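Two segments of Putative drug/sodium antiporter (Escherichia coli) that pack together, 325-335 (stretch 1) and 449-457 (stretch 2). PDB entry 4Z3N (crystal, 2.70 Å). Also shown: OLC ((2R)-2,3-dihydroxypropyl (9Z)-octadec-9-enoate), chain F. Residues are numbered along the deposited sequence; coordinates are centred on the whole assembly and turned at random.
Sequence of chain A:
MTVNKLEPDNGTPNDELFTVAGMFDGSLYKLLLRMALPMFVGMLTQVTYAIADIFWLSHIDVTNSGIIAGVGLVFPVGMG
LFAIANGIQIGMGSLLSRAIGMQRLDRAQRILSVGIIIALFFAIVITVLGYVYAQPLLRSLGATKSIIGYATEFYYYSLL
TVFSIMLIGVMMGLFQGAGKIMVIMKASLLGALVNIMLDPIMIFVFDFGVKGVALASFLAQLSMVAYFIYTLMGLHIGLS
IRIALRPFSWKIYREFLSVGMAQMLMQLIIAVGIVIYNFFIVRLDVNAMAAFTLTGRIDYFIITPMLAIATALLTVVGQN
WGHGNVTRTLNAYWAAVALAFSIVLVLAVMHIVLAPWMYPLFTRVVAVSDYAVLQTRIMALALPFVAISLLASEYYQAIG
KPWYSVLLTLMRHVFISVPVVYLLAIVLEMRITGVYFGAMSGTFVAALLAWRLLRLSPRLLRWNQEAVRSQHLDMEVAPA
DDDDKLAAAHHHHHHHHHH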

ATOM      1  N   ASN A 325       6.704  15.137 -22.192  1.00 31.08           N
ATOM      2  CA  ASN A 325       8.066  15.374 -21.741  1.00 28.18           C
ATOM      3  C   ASN A 325       8.616  14.153 -20.999  1.00 29.24           C
ATOM      4  O   ASN A 325       8.465  14.039 -19.782  1.00 31.41           O
ATOM      5  CB  ASN A 325       8.081  16.621 -20.836  1.00 28.87           C
ATOM      6  CG  ASN A 325       9.488  17.150 -20.535  1.00 32.54           C
ATOM      7  OD1 ASN A 325      10.497  16.422 -20.596  1.00 27.56           O
ATOM      8  ND2 ASN A 325       9.549  18.436 -20.170  1.00 28.17           N
ATOM      9  N   VAL A 326       9.373  13.328 -21.729  1.00 25.87           N
ATOM     10  CA  VAL A 326       9.856  12.047 -21.233  1.00 26.56           C
ATOM     11  C   VAL A 326      11.069  12.192 -20.327  1.00 26.99           C
ATOM     12  O   VAL A 326      11.227  11.461 -19.366  1.00 31.09           O
ATOM     13  CB  VAL A 326      10.244  11.106 -22.389  1.00 27.71           C
ATOM     14  CG1 VAL A 326      10.822   9.799 -21.839  1.00 26.48           C
ATOM     15  CG2 VAL A 326       9.074  10.866 -23.301  1.00 26.37           C
ATOM     16  N   THR A 327      11.931  13.131 -20.685  1.00 30.62           N
ATOM     17  CA  THR A 327      13.135  13.473 -19.945  1.00 27.60           C
ATOM     18  C   THR A 327      12.799  13.868 -18.509  1.00 29.10           C
ATOM     19  O   THR A 327      13.451  13.427 -17.544  1.00 26.31           O
ATOM     20  CB  THR A 327      13.881  14.631 -20.660  1.00 25.83           C
ATOM     21  OG1 THR A 327      14.782  14.080 -21.620  1.00 32.29           O
ATOM     22  CG2 THR A 327      14.657  15.477 -19.683  1.00 25.17           C
ATOM     23  N   ARG A 328      11.771  14.703 -18.384  1.00 26.40           N
ATOM     24  CA  ARG A 328      11.347  15.196 -17.099  1.00 23.88           C
ATOM     25  C   ARG A 328      10.780  14.050 -16.242  1.00 27.07           C
ATOM     26  O   ARG A 328      10.946  14.057 -15.018  1.00 25.06           O
ATOM     27  CB  ARG A 328      10.324  16.315 -17.286  1.00 26.46           C
ATOM     28  CG  ARG A 328       9.911  16.990 -15.987  1.00 29.46           C
ATOM     29  CD  ARG A 328       9.245  18.343 -16.198  1.00 27.67           C
ATOM     30  NE  ARG A 328       8.732  18.886 -14.938  1.00 31.53           N
ATOM     31  CZ  ARG A 328       9.459  19.585 -14.074  1.00 31.27           C
ATOM     32  NH1 ARG A 328      10.736  19.820 -14.329  1.00 30.26           N
ATOM     33  NH2 ARG A 328       8.910  20.040 -12.956  1.00 28.99           N
ATOM     34  N   THR A 329      10.133  13.070 -16.882  1.00 25.47           N
ATOM     35  CA  THR A 329       9.577  11.933 -16.146  1.00 29.07           C
ATOM     36  C   THR A 329      10.739  11.099 -15.595  1.00 27.74           C
ATOM     37  O   THR A 329      10.675  10.597 -14.472  1.00 29.76           O
ATOM     38  CB  THR A 329       8.617  11.027 -17.011  1.00 25.04           C
ATOM     39  OG1 THR A 329       9.354  10.303 -18.005  1.00 26.72           O
ATOM     40  CG2 THR A 329       7.531  11.847 -17.687  1.00 24.29           C
ATOM     41  N   LEU A 330      11.809  10.988 -16.377  1.00 24.31           N
ATOM     42  CA  LEU A 330      13.017  10.306 -15.936  1.00 25.62           C
ATOM     43  C   LEU A 330      13.700  11.061 -14.795  1.00 27.45           C
ATOM     44  O   LEU A 330      14.158  10.444 -13.825  1.00 26.95           O
ATOM     45  CB  LEU A 330      13.992  10.132 -17.101  1.00 24.37           C
ATOM     46  CG  LEU A 330      13.710   9.023 -18.099  1.00 28.37           C
ATOM     47  CD1 LEU A 330      14.926   8.809 -19.018  1.00 28.73           C
ATOM     48  CD2 LEU A 330      13.336   7.726 -17.373  1.00 28.61           C
ATOM     49  N   ASN A 331      13.788  12.386 -14.919  1.00 25.82           N
ATOM     50  CA  ASN A 331      14.318  13.215 -13.839  1.00 26.78           C
ATOM     51  C   ASN A 331      13.451  13.143 -12.609  1.00 26.90           C
ATOM     52  O   ASN A 331      13.951  13.228 -11.493  1.00 30.24           O
ATOM     53  CB  ASN A 331      14.432  14.689 -14.248  1.00 27.35           C
ATOM     54  CG  ASN A 331      15.378  14.915 -15.396  1.00 26.32           C
ATOM     55  OD1 ASN A 331      16.464  14.337 -15.459  1.00 25.24           O
ATOM     56  ND2 ASN A 331      14.964  15.769 -16.318  1.00 23.51           N
ATOM     57  N   ALA A 332      12.143  13.022 -12.827  1.00 26.14           N
ATOM     58  CA  ALA A 332      11.179  12.927 -11.741  1.00 25.88           C
ATOM     59  C   ALA A 332      11.407  11.646 -10.938  1.00 25.56           C
ATOM     60  O   ALA A 332      11.433  11.685  -9.693  1.00 24.29           O
ATOM     61  CB  ALA A 332       9.762  12.983 -12.271  1.00 24.17           C
ATOM     62  N   TYR A 333      11.598  10.528 -11.639  1.00 21.52           N
ATOM     63  CA  TYR A 333      11.911   9.269 -10.966  1.00 21.60           C
ATOM     64  C   TYR A 333      13.169   9.354 -10.083  1.00 24.51           C
ATOM     65  O   TYR A 333      13.127   8.991  -8.906  1.00 22.66           O
ATOM     66  CB  TYR A 333      12.083   8.158 -11.979  1.00 25.43           C
ATOM     67  CG  TYR A 333      12.758   6.947 -11.396  1.00 27.34           C
ATOM     68  CD1 TYR A 333      12.037   6.000 -10.681  1.00 21.54           C
ATOM     69  CD2 TYR A 333      14.125   6.757 -11.552  1.00 27.92           C
ATOM     70  CE1 TYR A 333      12.663   4.914 -10.131  1.00 22.97           C
ATOM     71  CE2 TYR A 333      14.753   5.668 -11.012  1.00 29.10           C
ATOM     72  CZ  TYR A 333      14.021   4.750 -10.299  1.00 25.82           C
ATOM     73  OH  TYR A 333      14.667   3.666  -9.766  1.00 27.68           O
ATOM     74  N   TRP A 334      14.279   9.852 -10.632  1.00 27.24           N
ATOM     75  CA  TRP A 334      15.521   9.970  -9.852  1.00 26.74           C
ATOM     76  C   TRP A 334      15.476  11.053  -8.761  1.00 27.74           C
ATOM     77  O   TRP A 334      16.206  10.939  -7.774  1.00 29.31           O
ATOM     78  CB  TRP A 334      16.722  10.215 -10.767  1.00 25.70           C
ATOM     79  CG  TRP A 334      17.051   9.050 -11.641  1.00 27.61           C
ATOM     80  CD1 TRP A 334      16.823   8.950 -12.975  1.00 25.31           C
ATOM     81  CD2 TRP A 334      17.648   7.804 -11.243  1.00 29.56           C
ATOM     82  NE1 TRP A 334      17.237   7.724 -13.441  1.00 24.41           N
ATOM     83  CE2 TRP A 334      17.755   7.002 -12.403  1.00 26.79           C
ATOM     84  CE3 TRP A 334      18.108   7.291 -10.024  1.00 28.85           C
ATOM     85  CZ2 TRP A 334      18.297   5.712 -12.384  1.00 31.85           C
ATOM     86  CZ3 TRP A 334      18.650   6.001 -10.006  1.00 30.96           C
ATOM     87  CH2 TRP A 334      18.737   5.230 -11.183  1.00 32.84           C
ATOM     88  N   ALA A 335      14.639  12.085  -8.918  1.00 25.36           N
ATOM     89  CA  ALA A 335      14.393  13.042  -7.823  1.00 24.22           C
ATOM     90  C   ALA A 335      13.721  12.330  -6.630  1.00 29.06           C
ATOM     91  O   ALA A 335      14.139  12.464  -5.458  1.00 23.12           O
ATOM     92  CB  ALA A 335      13.531  14.197  -8.300  1.00 21.10           C
ATOM     93  N   LEU A 449      18.202  -3.726 -11.669  1.00 25.94           N
ATOM     94  CA  LEU A 449      17.324  -3.741 -12.837  1.00 28.48           C
ATOM     95  C   LEU A 449      16.738  -2.363 -13.063  1.00 30.74           C
ATOM     96  O   LEU A 449      16.868  -1.815 -14.149  1.00 29.82           O
ATOM     97  CB  LEU A 449      16.202  -4.775 -12.696  1.00 31.02           C
ATOM     98  CG  LEU A 449      15.324  -5.026 -13.941  1.00 32.72           C
ATOM     99  CD1 LEU A 449      16.142  -5.258 -15.211  1.00 22.58           C
ATOM    100  CD2 LEU A 449      14.388  -6.211 -13.706  1.00 32.82           C
ATOM    101  N   ALA A 450      16.127  -1.793 -12.024  1.00 29.73           N
ATOM    102  CA  ALA A 450      15.565  -0.446 -12.104  1.00 29.80           C
ATOM    103  C   ALA A 450      16.540   0.570 -12.692  1.00 28.28           C
ATOM    104  O   ALA A 450      16.192   1.273 -13.634  1.00 29.53           O
ATOM    105  CB  ALA A 450      15.100   0.021 -10.712  1.00 28.27           C
ATOM    106  N   TRP A 451      17.744   0.642 -12.124  1.00 26.74           N
ATOM    107  CA  TRP A 451      18.818   1.518 -12.601  1.00 30.92           C
ATOM    108  C   TRP A 451      19.125   1.369 -14.114  1.00 37.47           C
ATOM    109  O   TRP A 451      19.387   2.361 -14.805  1.00 39.02           O
ATOM    110  CB  TRP A 451      20.083   1.254 -11.780  1.00 33.11           C
ATOM    111  CG  TRP A 451      21.293   2.078 -12.159  1.00 44.75           C
ATOM    112  CD1 TRP A 451      21.298   3.328 -12.702  1.00 47.86           C
ATOM    113  CD2 TRP A 451      22.674   1.698 -12.023  1.00 52.96           C
ATOM    114  NE1 TRP A 451      22.590   3.750 -12.922  1.00 49.09           N
ATOM    115  CE2 TRP A 451      23.453   2.772 -12.512  1.00 55.14           C
ATOM    116  CE3 TRP A 451      23.327   0.555 -11.537  1.00 52.17           C
ATOM    117  CZ2 TRP A 451      24.849   2.739 -12.528  1.00 66.16           C
ATOM    118  CZ3 TRP A 451      24.718   0.526 -11.551  1.00 58.54           C
ATOM    119  CH2 TRP A 451      25.463   1.613 -12.043  1.00 67.38           C
ATOM    120  N   ARG A 452      19.084   0.142 -14.628  1.00 33.11           N
ATOM    121  CA  ARG A 452      19.338  -0.096 -16.048  1.00 36.15           C
ATOM    122  C   ARG A 452      18.173   0.296 -16.944  1.00 35.55           C
ATOM    123  O   ARG A 452      18.383   0.802 -18.046  1.00 39.66           O
ATOM    124  CB  ARG A 452      19.692  -1.561 -16.286  1.00 35.96           C
ATOM    125  CG  ARG A 452      20.974  -1.951 -15.570  1.00 52.81           C
ATOM    126  CD  ARG A 452      21.482  -3.301 -16.024  1.00 71.97           C
ATOM    127  NE  ARG A 452      22.770  -3.628 -15.417  1.00 77.29           N
ATOM    128  CZ  ARG A 452      23.429  -4.758 -15.645  1.00 84.29           C
ATOM    129  NH1 ARG A 452      22.920  -5.674 -16.465  1.00 90.35           N
ATOM    130  NH2 ARG A 452      24.595  -4.971 -15.051  1.00 86.50           N
ATOM    131  N   LEU A 453      16.951   0.055 -16.479  1.00 28.83           N
ATOM    132  CA  LEU A 453      15.775   0.330 -17.278  1.00 29.58           C
ATOM    133  C   LEU A 453      15.354   1.800 -17.250  1.00 32.86           C
ATOM    134  O   LEU A 453      14.611   2.233 -18.109  1.00 36.90           O
ATOM    135  CB  LEU A 453      14.588  -0.530 -16.831  1.00 27.75           C
ATOM    136  CG  LEU A 453      14.588  -2.045 -17.033  1.00 29.98           C
ATOM    137  CD1 LEU A 453      13.336  -2.664 -16.408  1.00 26.21           C
ATOM    138  CD2 LEU A 453      14.723  -2.430 -18.490  1.00 27.52           C
ATOM    139  N   LEU A 454      15.791   2.583 -16.279  1.00 32.44           N
ATOM    140  CA  LEU A 454      15.223   3.918 -16.237  1.00 31.80           C
ATOM    141  C   LEU A 454      16.213   4.890 -16.836  1.00 29.80           C
ATOM    142  O   LEU A 454      17.088   5.442 -16.187  1.00 35.41           O
ATOM    143  CB  LEU A 454      14.842   4.320 -14.798  1.00 32.24           C
ATOM    144  CG  LEU A 454      13.406   4.031 -14.314  1.00 31.45           C
ATOM    145  CD1 LEU A 454      12.391   4.930 -15.023  1.00 27.27           C
ATOM    146  CD2 LEU A 454      12.998   2.545 -14.429  1.00 27.77           C
ATOM    147  N   ARG A 455      15.965   5.201 -18.081  1.00 34.71           N
ATOM    148  CA  ARG A 455      16.895   5.988 -18.849  1.00 42.02           C
ATOM    149  C   ARG A 455      16.287   6.095 -20.233  1.00 35.40           C
ATOM    150  O   ARG A 455      15.386   5.315 -20.578  1.00 34.68           O
ATOM    151  CB  ARG A 455      18.293   5.340 -18.858  1.00 35.51           C
ATOM    152  CG  ARG A 455      18.345   3.921 -19.340  1.00 37.22           C
ATOM    153  CD  ARG A 455      19.778   3.480 -19.609  1.00 44.41           C
ATOM    154  NE  ARG A 455      20.402   2.805 -18.466  1.00 57.94           N
ATOM    155  CZ  ARG A 455      21.287   3.361 -17.634  1.00 60.98           C
ATOM    156  NH1 ARG A 455      21.675   4.624 -17.797  1.00 50.91           N
ATOM    157  NH2 ARG A 455      21.793   2.643 -16.635  1.00 55.43           N
ATOM    158  N   LEU A 456      16.739   7.071 -21.005  1.00 33.16           N
ATOM    159  CA  LEU A 456      16.295   7.186 -22.392  1.00 31.21           C
ATOM    160  C   LEU A 456      16.603   5.924 -23.164  1.00 25.60           C
ATOM    161  O   LEU A 456      17.689   5.356 -23.038  1.00 25.85           O
ATOM    162  CB  LEU A 456      16.954   8.378 -23.083  1.00 31.10           C
ATOM    163  CG  LEU A 456      16.353   9.690 -22.647  1.00 30.50           C
ATOM    164  CD1 LEU A 456      17.224  10.849 -23.129  1.00 29.62           C
ATOM    165  CD2 LEU A 456      14.920   9.733 -23.195  1.00 31.10           C
ATOM    166  N   SER A 457      15.625   5.489 -23.943  1.00 23.44           N
ATOM    167  CA  SER A 457      15.777   4.378 -24.870  1.00 25.66           C
ATOM    168  C   SER A 457      14.885   4.664 -26.060  1.00 28.67           C
ATOM    169  O   SER A 457      13.937   5.438 -25.938  1.00 29.40           O
ATOM    170  CB  SER A 457      15.397   3.059 -24.219  1.00 24.69           C
ATOM    171  OG  SER A 457      13.993   2.974 -24.067  1.00 29.69           O
TER
HETATM  172  C18 OLC F 505      23.539  -2.516  -5.486  1.00 34.93           C
HETATM  173  C10 OLC F 505      23.060   5.896  -9.876  1.00 46.52           C
HETATM  174  C9  OLC F 505      22.798   7.162 -10.269  1.00 41.69           C
HETATM  175  C17 OLC F 505      22.716  -1.843  -6.575  1.00 35.50           C
HETATM  176  C11 OLC F 505      22.138   5.172  -8.910  1.00 44.34           C
HETATM  177  C8  OLC F 505      21.854   7.397 -11.437  1.00 40.81           C
HETATM  178  C16 OLC F 505      22.822  -0.333  -6.468  1.00 40.44           C
HETATM  179  C12 OLC F 505      22.181   3.680  -9.173  1.00 50.79           C
HETATM  180  C7  OLC F 505      21.951   8.816 -11.970  1.00 35.03           C
HETATM  181  C15 OLC F 505      21.887   0.388  -7.429  1.00 34.75           C
HETATM  182  C13 OLC F 505      22.047   2.871  -7.888  1.00 52.10           C
HETATM  183  C6  OLC F 505      21.683   8.804 -13.455  1.00 37.46           C
HETATM  184  C14 OLC F 505      22.635   1.493  -8.142  1.00 48.89           C

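No hydrogen bond crosses between these two stretches; they are held by the fit of apolar surfaces, with 433 Å² buried counting both sides. Stretch 1 is largely helical, and it presents V326, L330 and Y333 toward its partner. Their spacing of three or four residues, close to one helical turn, gathers them into a single ridge. Stretch 2 supplies the end of a helix, which gives way at L454 to an extended segment, so the ridge meets helix near Y333 and loop near V326.

L454 is the central bump. It enters the space bordered by L330, Y333 and W334, and it has the largest area covered of any residue here. Its CG lies over one face of the Y333 ring, 3.9 Å from the ring centroid and only 11° off the normal, so a C-H group can rest against the pi cloud. A flat ring suits this place because it offers a broad floor to a branched side chain. L454 CD1 meanwhile reaches L330 CD2 at 3.8 Å. Farther along the tyrosine, Y333 OH approaches A450 CB at 3.8 Å; the small methyl leaves room for the end of the ring, while the hydroxyl finds its hydrogen bond elsewhere in the structure.

L330 is the answering bump from stretch 1. Its CD1 presses against backbone where the second stretch is extended, 3.3 Å from R455 C and 3.2 Å from L456 N, a very tight fit. The side chain of R455 starts away from the helix, and its NE bonds to R452 O at 2.9 Å, leaving the backbone open to the leucine. L456 starts sideways, but its end comes nearer: its CG lies 4.0 Å from L330 CD1, and its CD2 lies 4.3 Å from V326 CG1. Its CD1 also approaches T327 OG1, at 4.3 Å, where the contact gives way to exposed surface.

At another border, W334 also starts sideways and brings its large indole nearer. W334 NE1 is 3.6 Å from L454 O, which sits at the ring edge, but no hydrogen bond is assigned. W334 CH2 meets W451 CD1 at 3.5 Å; the ring planes are perpendicular and touch rim to rim, neither over the other's face. The lipid OLC covers one face of each indole, C8 lying over W334 and C12 over W451; its C12 is 3.5 Å from W451 CG, and its closest approach to W334 is C11 to CZ3, 3.7 Å. Broad, largely apolar tryptophans suit this position, packing against both protein and acyl chain.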